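Local coordinates for pyruvate formate-lyase 2 (Archaeoglobus fulgidus, PDB 2F3O), which is of uncertain function but belongs to the glycyl radical enzymes and probably has a lyase activity, as in pyruvate formate-lyase and its relatives, at residues A[15-19]-A[99-103]; A[311-316]-A[329-333]. Residues are numbered along the deposited sequence.

Contact 1 (A[15-19]-A[99-103]); sequences KPARL and NRLMV
A single residue pair can carry the whole pattern of a parallel beta bridge, and residues 15-19 and 99-103 do so here. Both are extended and run in the same general sense, but they splay apart away from the bridge, where Arg18 lies opposite Met102 (CA to CA 4.5 Å). Met102 supplies both hydrogen bonds: its N donates to Ala17 O (3.0 Å), and its O accepts from Leu19 N (2.9 Å). Two CA-H...O contacts accompany them, from Leu101 CA to Ala17 O (3.4 Å) and from Arg18 CA to Met102 O (3.5 Å). Asn99, in a left-handed conformation (phi and psi both 54°), precedes the extended run from Arg100 onward.

Alternation sorts the side chains onto two faces. On one, Met102 (m, t, m) lies along the side chains of the other segment, its CE 3.9 Å from Arg18 CB and its SD 4.3 Å from Pro16 CG. Arg18 is p at chi1 and then extended (t, t), so its guanidinium leads away from this pair to the carbonyls of Pro70 and Asn71 and to a salt bridge with Glu22. On the other face Leu101 (m, t) lies between two apolar partners, with CD2 4.0 Å from Ala17 CB and CD1 3.9 Å from CD1 of Leu19 (t, p).

Arg18 also bonds through its backbone to Pro73 and Ala75, so strand 18-19 runs between strand 74-75, parallel to it, and the loop that leads into helix 105-119. On the Leu19 and Leu101 face, both leucines touch Ile86 of helix 83-87, and Leu19 also meets Leu111 of helix 105-119.

Contact 2 (A[311-316]-A[329-333]); sequences TNEIVP and QATNQ
Residues 329-333 show how buried loops can meet without direct hydrogen bonds, by close fit and one shared water. They pass 311-316 in the reverse sense, Gln329 nearest Val315 (CA to CA 5.6 Å) and Gln333 nearest Thr311 (6.8 Å). Gln329 is left-handed (54/56°); its CA lies 3.6 Å from Pro316 CD, and its m, t side chain brings NE2 within 3.4 Å of Val315 CG2 while that amide bonds to Asn99. Ala330 turns its methyl away, its side chain about 3 Å (nearest atoms) from a glycerol probably from the crystallisation liquor, and sets its O 3.7 Å from Pro316 CB. Thr331 (chi1 p) points its CA-to-CB bond toward 311-316: CG2 sits 3.7 Å from Pro316 N, and CB 3.9 Å from Ile314 CD1. Asn332, left-handed again (79/55°), faces the other way, hydrogen-bonding the glycerol and touching Trp753, the neighbour of the predicted radical site Gly752; this proximity suggests that the loop borders the active-site cavity, just before strand 334-338 of the barrel characteristic of glycyl radical enzymes. Gln333 (m, t) reaches back, NE2 3.8 Å from Ile314 CG1 and OE1 3.6 Å from Thr311 CG2, with OE1 accepting from Gln261. One water links the two segments: it donates to Thr311 O (3.1 Å), bonds Thr331 OG1 (2.8 Å), and weakly accepts from NE2 (2.8 Å) and N (3.4 Å) of Gln333.

In the fold
The two contacts contrast periphery with interior. The centre of contact 1 lies about 22 Å from the centre of the chain, and the contact is partly exposed, whereas contact 2, its centre about 10 Å from that of the chain, is wholly buried. Backbone hydrogen bonds join the first pair of segments; the second relies on van der Waals fit and water. No secondary-structure element is common to both, yet they abut, their centres about 13 Å apart. Asn99 makes the polar connection, with OD1 3.1 Å from Gln329 NE2 and ND2 3.1 Å from Pro316 O, both probable hydrogen bonds. Beside it, Leu101 CD2 packs 3.7 Å from Val315 CG1, so Leu101 of the outer contact also packs against a buried residue of the inner one.

Contact 1 (A[15-19]-A[99-103])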
ATOM      1  N   LYS A  15       7.752 -55.235  -5.648  1.00 72.65           N
ATOM      2  CA  LYS A  15       6.587 -55.881  -6.235  1.00 71.02           C
ATOM      3  C   LYS A  15       5.957 -54.917  -7.237  1.00 69.54           C
ATOM      4  O   LYS A  15       6.192 -53.716  -7.132  1.00 69.50           O
ATOM      5  CB  LYS A  15       5.604 -56.317  -5.127  1.00 71.25           C
ATOM      6  CG  LYS A  15       4.937 -55.208  -4.306  1.00 71.65           C
ATOM      7  CD  LYS A  15       4.306 -55.787  -3.016  1.00 71.32           C
ATOM      8  CE  LYS A  15       3.309 -54.827  -2.357  1.00 71.40           C
ATOM      9  NZ  LYS A  15       2.031 -54.781  -3.125  1.00 71.08           N
ATOM     10  N   PRO A  16       5.195 -55.436  -8.235  1.00 68.10           N
ATOM     11  CA  PRO A  16       4.533 -54.577  -9.247  1.00 66.80           C
ATOM     12  C   PRO A  16       3.594 -53.489  -8.684  1.00 65.25           C
ATOM     13  O   PRO A  16       2.979 -53.676  -7.631  1.00 65.14           O
ATOM     14  CB  PRO A  16       3.743 -55.584 -10.104  1.00 66.72           C
ATOM     15  CG  PRO A  16       3.632 -56.808  -9.258  1.00 67.15           C
ATOM     16  CD  PRO A  16       4.924 -56.861  -8.505  1.00 67.86           C
ATOM     17  N   ALA A  17       3.509 -52.361  -9.385  1.00 63.40           N
ATOM     18  CA  ALA A  17       2.770 -51.200  -8.894  1.00 61.29           C
ATOM     19  C   ALA A  17       1.302 -51.255  -9.266  1.00 60.05           C
ATOM     20  O   ALA A  17       0.922 -51.862 -10.263  1.00 59.95           O
ATOM     21  CB  ALA A  17       3.393 -49.921  -9.394  1.00 61.07           C
ATOM     22  N   ARG A  18       0.473 -50.613  -8.455  1.00 58.48           N
ATOM     23  CA  ARG A  18      -0.960 -50.572  -8.719  1.00 56.76           C
ATOM     24  C   ARG A  18      -1.507 -49.146  -8.958  1.00 56.00           C
ATOM     25  O   ARG A  18      -0.882 -48.147  -8.602  1.00 55.80           O
ATOM     26  CB  ARG A  18      -1.711 -51.254  -7.575  1.00 56.43           C
ATOM     27  CG  ARG A  18      -1.728 -50.463  -6.289  1.00 55.30           C
ATOM     28  CD  ARG A  18      -2.366 -51.260  -5.184  1.00 53.46           C
ATOM     29  NE  ARG A  18      -2.796 -50.451  -4.047  1.00 50.76           N
ATOM     30  CZ  ARG A  18      -4.035 -49.999  -3.897  1.00 49.98           C
ATOM     31  NH1 ARG A  18      -4.951 -50.249  -4.813  1.00 49.51           N
ATOM     32  NH2 ARG A  18      -4.367 -49.295  -2.837  1.00 50.75           N
ATOM     33  N   LEU A  19      -2.670 -49.050  -9.586  1.00 54.76           N
ATOM     34  CA  LEU A  19      -3.391 -47.798  -9.592  1.00 53.46           C
ATOM     35  C   LEU A  19      -4.219 -47.702  -8.302  1.00 52.89           C
ATOM     36  O   LEU A  19      -5.204 -48.416  -8.132  1.00 52.23           O
ATOM     37  CB  LEU A  19      -4.288 -47.718 -10.807  1.00 53.13           C
ATOM     38  CG  LEU A  19      -4.923 -46.345 -10.885  1.00 53.16           C
ATOM     39  CD1 LEU A  19      -3.848 -45.314 -11.204  1.00 53.38           C
ATOM     40  CD2 LEU A  19      -6.020 -46.327 -11.917  1.00 52.99           C
ATOM     41  N   ASN A  99       5.863 -48.191 -16.905  1.00 72.27           N
ATOM     42  CA  ASN A  99       5.037 -47.735 -15.775  1.00 72.04           C
ATOM     43  C   ASN A  99       3.659 -48.395 -15.727  1.00 71.92           C
ATOM     44  O   ASN A  99       2.620 -47.731 -15.711  1.00 71.45           O
ATOM     45  CB  ASN A  99       4.934 -46.206 -15.763  1.00 72.08           C
ATOM     46  CG  ASN A  99       4.507 -45.649 -14.421  1.00 71.53           C
ATOM     47  OD1 ASN A  99       4.977 -46.080 -13.369  1.00 71.42           O
ATOM     48  ND2 ASN A  99       3.614 -44.673 -14.457  1.00 70.32           N
ATOM     49  N   ARG A 100       3.683 -49.722 -15.743  1.00 72.05           N
ATOM     50  CA  ARG A 100       2.475 -50.526 -15.675  1.00 72.26           C
ATOM     51  C   ARG A 100       1.845 -50.451 -14.287  1.00 71.40           C
ATOM     52  O   ARG A 100       2.535 -50.434 -13.273  1.00 71.25           O
ATOM     53  CB  ARG A 100       2.766 -51.982 -16.075  1.00 72.37           C
ATOM     54  CG  ARG A 100       3.902 -52.667 -15.294  1.00 73.62           C
ATOM     55  CD  ARG A 100       4.201 -54.056 -15.851  1.00 73.85           C
ATOM     56  NE  ARG A 100       3.810 -54.157 -17.259  1.00 76.23           N
ATOM     57  CZ  ARG A 100       3.729 -55.302 -17.936  1.00 77.53           C
ATOM     58  NH1 ARG A 100       4.023 -56.459 -17.340  1.00 77.86           N
ATOM     59  NH2 ARG A 100       3.350 -55.292 -19.210  1.00 78.09           N
ATOM     60  N   LEU A 101       0.524 -50.370 -14.260  1.00 70.89           N
ATOM     61  CA  LEU A 101      -0.216 -50.257 -13.015  1.00 70.35           C
ATOM     62  C   LEU A 101      -1.349 -51.259 -13.057  1.00 70.00           C
ATOM     63  O   LEU A 101      -2.168 -51.216 -13.970  1.00 69.75           O
ATOM     64  CB  LEU A 101      -0.790 -48.841 -12.870  1.00 70.47           C
ATOM     65  CG  LEU A 101       0.159 -47.633 -12.853  1.00 70.07           C
ATOM     66  CD1 LEU A 101      -0.563 -46.314 -13.136  1.00 68.82           C
ATOM     67  CD2 LEU A 101       0.896 -47.582 -11.531  1.00 69.83           C
ATOM     68  N   MET A 102      -1.398 -52.170 -12.094  1.00 69.71           N
ATOM     69  CA  MET A 102      -2.503 -53.112 -12.050  1.00 69.79           C
ATOM     70  C   MET A 102      -3.728 -52.329 -11.626  1.00 69.74           C
ATOM     71  O   MET A 102      -3.650 -51.494 -10.732  1.00 69.76           O
ATOM     72  CB  MET A 102      -2.256 -54.236 -11.045  1.00 69.70           C
ATOM     73  CG  MET A 102      -0.846 -54.767 -11.003  1.00 69.53           C
ATOM     74  SD  MET A 102      -0.574 -55.854  -9.580  1.00 70.15           S
ATOM     75  CE  MET A 102      -1.518 -55.071  -8.250  1.00 69.40           C
ATOM     76  N   VAL A 103      -4.853 -52.573 -12.276  1.00 69.78           N
ATOM     77  CA  VAL A 103      -6.083 -51.926 -11.859  1.00 69.87           C
ATOM     78  C   VAL A 103      -7.098 -52.970 -11.411  1.00 70.20           C
ATOM     79  O   VAL A 103      -7.422 -53.887 -12.157  1.00 70.15           O
ATOM     80  CB  VAL A 103      -6.634 -50.968 -12.958  1.00 69.80           C
ATOM     81  CG1 VAL A 103      -6.477 -51.557 -14.361  1.00 69.78           C
ATOM     82  CG2 VAL A 103      -8.060 -50.585 -12.678  1.00 69.29           C
TER

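Contact 2 (A[311-316]-A[329-333])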
ATOM      1  N   THR A 311       9.971 -43.330   0.237  1.00 48.01           N
ATOM      2  CA  THR A 311       9.682 -42.445  -0.909  1.00 47.42           C
ATOM      3  C   THR A 311       9.571 -43.167  -2.260  1.00 47.24           C
ATOM      4  O   THR A 311       9.235 -42.550  -3.267  1.00 47.29           O
ATOM      5  CB  THR A 311      10.695 -41.306  -1.065  1.00 47.44           C
ATOM      6  OG1 THR A 311      11.864 -41.797  -1.722  1.00 46.65           O
ATOM      7  CG2 THR A 311      11.070 -40.721   0.285  1.00 47.55           C
ATOM      8  N   ASN A 312       9.840 -44.471  -2.274  1.00 47.06           N
ATOM      9  CA  ASN A 312       9.644 -45.301  -3.458  1.00 46.78           C
ATOM     10  C   ASN A 312       8.233 -45.859  -3.587  1.00 46.69           C
ATOM     11  O   ASN A 312       7.947 -46.577  -4.539  1.00 46.63           O
ATOM     12  CB  ASN A 312      10.600 -46.478  -3.435  1.00 46.69           C
ATOM     13  CG  ASN A 312      12.009 -46.084  -3.742  1.00 46.68           C
ATOM     14  OD1 ASN A 312      12.393 -45.979  -4.904  1.00 46.21           O
ATOM     15  ND2 ASN A 312      12.810 -45.893  -2.694  1.00 45.87           N
ATOM     16  N   GLU A 313       7.362 -45.553  -2.631  1.00 46.43           N
ATOM     17  CA  GLU A 313       5.997 -46.050  -2.671  1.00 46.48           C
ATOM     18  C   GLU A 313       5.145 -45.387  -3.757  1.00 46.46           C
ATOM     19  O   GLU A 313       4.152 -45.965  -4.202  1.00 46.62           O
ATOM     20  CB  GLU A 313       5.335 -45.962  -1.290  1.00 46.10           C
ATOM     21  CG  GLU A 313       5.976 -46.868  -0.254  1.00 46.81           C
ATOM     22  CD  GLU A 313       5.435 -46.659   1.164  1.00 47.42           C
ATOM     23  OE1 GLU A 313       4.493 -45.861   1.341  1.00 48.35           O
ATOM     24  OE2 GLU A 313       5.952 -47.304   2.104  1.00 48.27           O
ATOM     25  N   ILE A 314       5.520 -44.190  -4.200  1.00 46.69           N
ATOM     26  CA  ILE A 314       4.785 -43.574  -5.305  1.00 47.01           C
ATOM     27  C   ILE A 314       5.487 -43.611  -6.645  1.00 46.44           C
ATOM     28  O   ILE A 314       6.702 -43.603  -6.768  1.00 45.73           O
ATOM     29  CB  ILE A 314       4.232 -42.131  -5.043  1.00 46.94           C
ATOM     30  CG1 ILE A 314       5.351 -41.114  -4.852  1.00 47.95           C
ATOM     31  CG2 ILE A 314       3.285 -42.108  -3.885  1.00 47.56           C
ATOM     32  CD1 ILE A 314       4.874 -39.684  -4.984  1.00 47.80           C
ATOM     33  N   VAL A 315       4.640 -43.628  -7.645  1.00 46.69           N
ATOM     34  CA  VAL A 315       5.007 -43.803  -9.006  1.00 47.10           C
ATOM     35  C   VAL A 315       3.860 -42.995  -9.621  1.00 47.43           C
ATOM     36  O   VAL A 315       2.749 -42.994  -9.081  1.00 47.82           O
ATOM     37  CB  VAL A 315       5.016 -45.342  -9.326  1.00 47.26           C
ATOM     38  CG1 VAL A 315       3.806 -45.791 -10.134  1.00 46.88           C
ATOM     39  CG2 VAL A 315       6.295 -45.734 -10.020  1.00 46.64           C
ATOM     40  N   PRO A 316       4.125 -42.235 -10.687  1.00 47.44           N
ATOM     41  CA  PRO A 316       3.169 -41.204 -11.119  1.00 47.52           C
ATOM     42  C   PRO A 316       1.963 -41.742 -11.891  1.00 47.69           C
ATOM     43  O   PRO A 316       2.062 -42.768 -12.521  1.00 47.65           O
ATOM     44  CB  PRO A 316       4.022 -40.320 -12.011  1.00 47.23           C
ATOM     45  CG  PRO A 316       5.038 -41.265 -12.581  1.00 47.29           C
ATOM     46  CD  PRO A 316       5.315 -42.292 -11.544  1.00 47.31           C
ATOM     47  N   GLN A 329       9.170 -42.779 -14.559  1.00 52.42           N
ATOM     48  CA  GLN A 329       8.490 -42.795 -13.264  1.00 52.36           C
ATOM     49  C   GLN A 329       8.866 -41.617 -12.367  1.00 52.09           C
ATOM     50  O   GLN A 329       9.338 -41.790 -11.238  1.00 52.38           O
ATOM     51  CB  GLN A 329       8.744 -44.117 -12.546  1.00 52.51           C
ATOM     52  CG  GLN A 329       8.259 -45.319 -13.317  1.00 52.92           C
ATOM     53  CD  GLN A 329       8.542 -46.608 -12.588  1.00 53.54           C
ATOM     54  OE1 GLN A 329       9.608 -46.779 -11.988  1.00 53.95           O
ATOM     55  NE2 GLN A 329       7.587 -47.529 -12.631  1.00 53.81           N
ATOM     56  N   ALA A 330       8.676 -40.418 -12.899  1.00 51.40           N
ATOM     57  CA  ALA A 330       9.190 -39.216 -12.275  1.00 50.39           C
ATOM     58  C   ALA A 330       8.225 -38.687 -11.238  1.00 49.68           C
ATOM     59  O   ALA A 330       7.107 -38.287 -11.549  1.00 49.57           O
ATOM     60  CB  ALA A 330       9.437 -38.188 -13.328  1.00 50.55           C
ATOM     61  N   THR A 331       8.645 -38.717  -9.988  1.00 48.95           N
ATOM     62  CA  THR A 331       7.868 -38.088  -8.936  1.00 48.10           C
ATOM     63  C   THR A 331       8.785 -37.101  -8.233  1.00 47.48           C
ATOM     64  O   THR A 331       8.510 -35.902  -8.202  1.00 47.57           O
ATOM     65  CB  THR A 331       7.306 -39.113  -7.942  1.00 48.10           C
ATOM     66  OG1 THR A 331       8.363 -39.946  -7.445  1.00 48.29           O
ATOM     67  CG2 THR A 331       6.259 -39.978  -8.620  1.00 48.55           C
ATOM     68  N   ASN A 332       9.865 -37.630  -7.667  1.00 46.45           N
ATOM     69  CA  ASN A 332      11.017 -36.848  -7.260  1.00 45.69           C
ATOM     70  C   ASN A 332      10.931 -36.076  -5.969  1.00 45.14           C
ATOM     71  O   ASN A 332      11.150 -34.868  -5.957  1.00 45.22           O
ATOM     72  CB  ASN A 332      11.545 -35.997  -8.411  1.00 45.58           C
ATOM     73  CG  ASN A 332      12.157 -36.841  -9.475  1.00 45.86           C
ATOM     74  OD1 ASN A 332      13.118 -37.533  -9.208  1.00 46.85           O
ATOM     75  ND2 ASN A 332      11.584 -36.840 -10.668  1.00 45.83           N
ATOM     76  N   GLN A 333      10.610 -36.785  -4.891  1.00 44.13           N
ATOM     77  CA  GLN A 333      10.777 -36.239  -3.561  1.00 43.42           C
ATOM     78  C   GLN A 333      12.259 -36.070  -3.353  1.00 42.72           C
ATOM     79  O   GLN A 333      12.962 -37.036  -3.137  1.00 42.86           O
ATOM     80  CB  GLN A 333      10.234 -37.187  -2.493  1.00 43.52           C
ATOM     81  CG  GLN A 333       8.730 -37.256  -2.433  1.00 43.22           C
ATOM     82  CD  GLN A 333       8.255 -38.487  -1.719  1.00 42.79           C
ATOM     83  OE1 GLN A 333       8.343 -38.581  -0.497  1.00 42.92           O
ATOM     84  NE2 GLN A 333       7.738 -39.443  -2.477  1.00 41.89           N
TER
HETATM   85  O   HOH W   1       9.243 -39.881  -4.801  1.00 44.76           O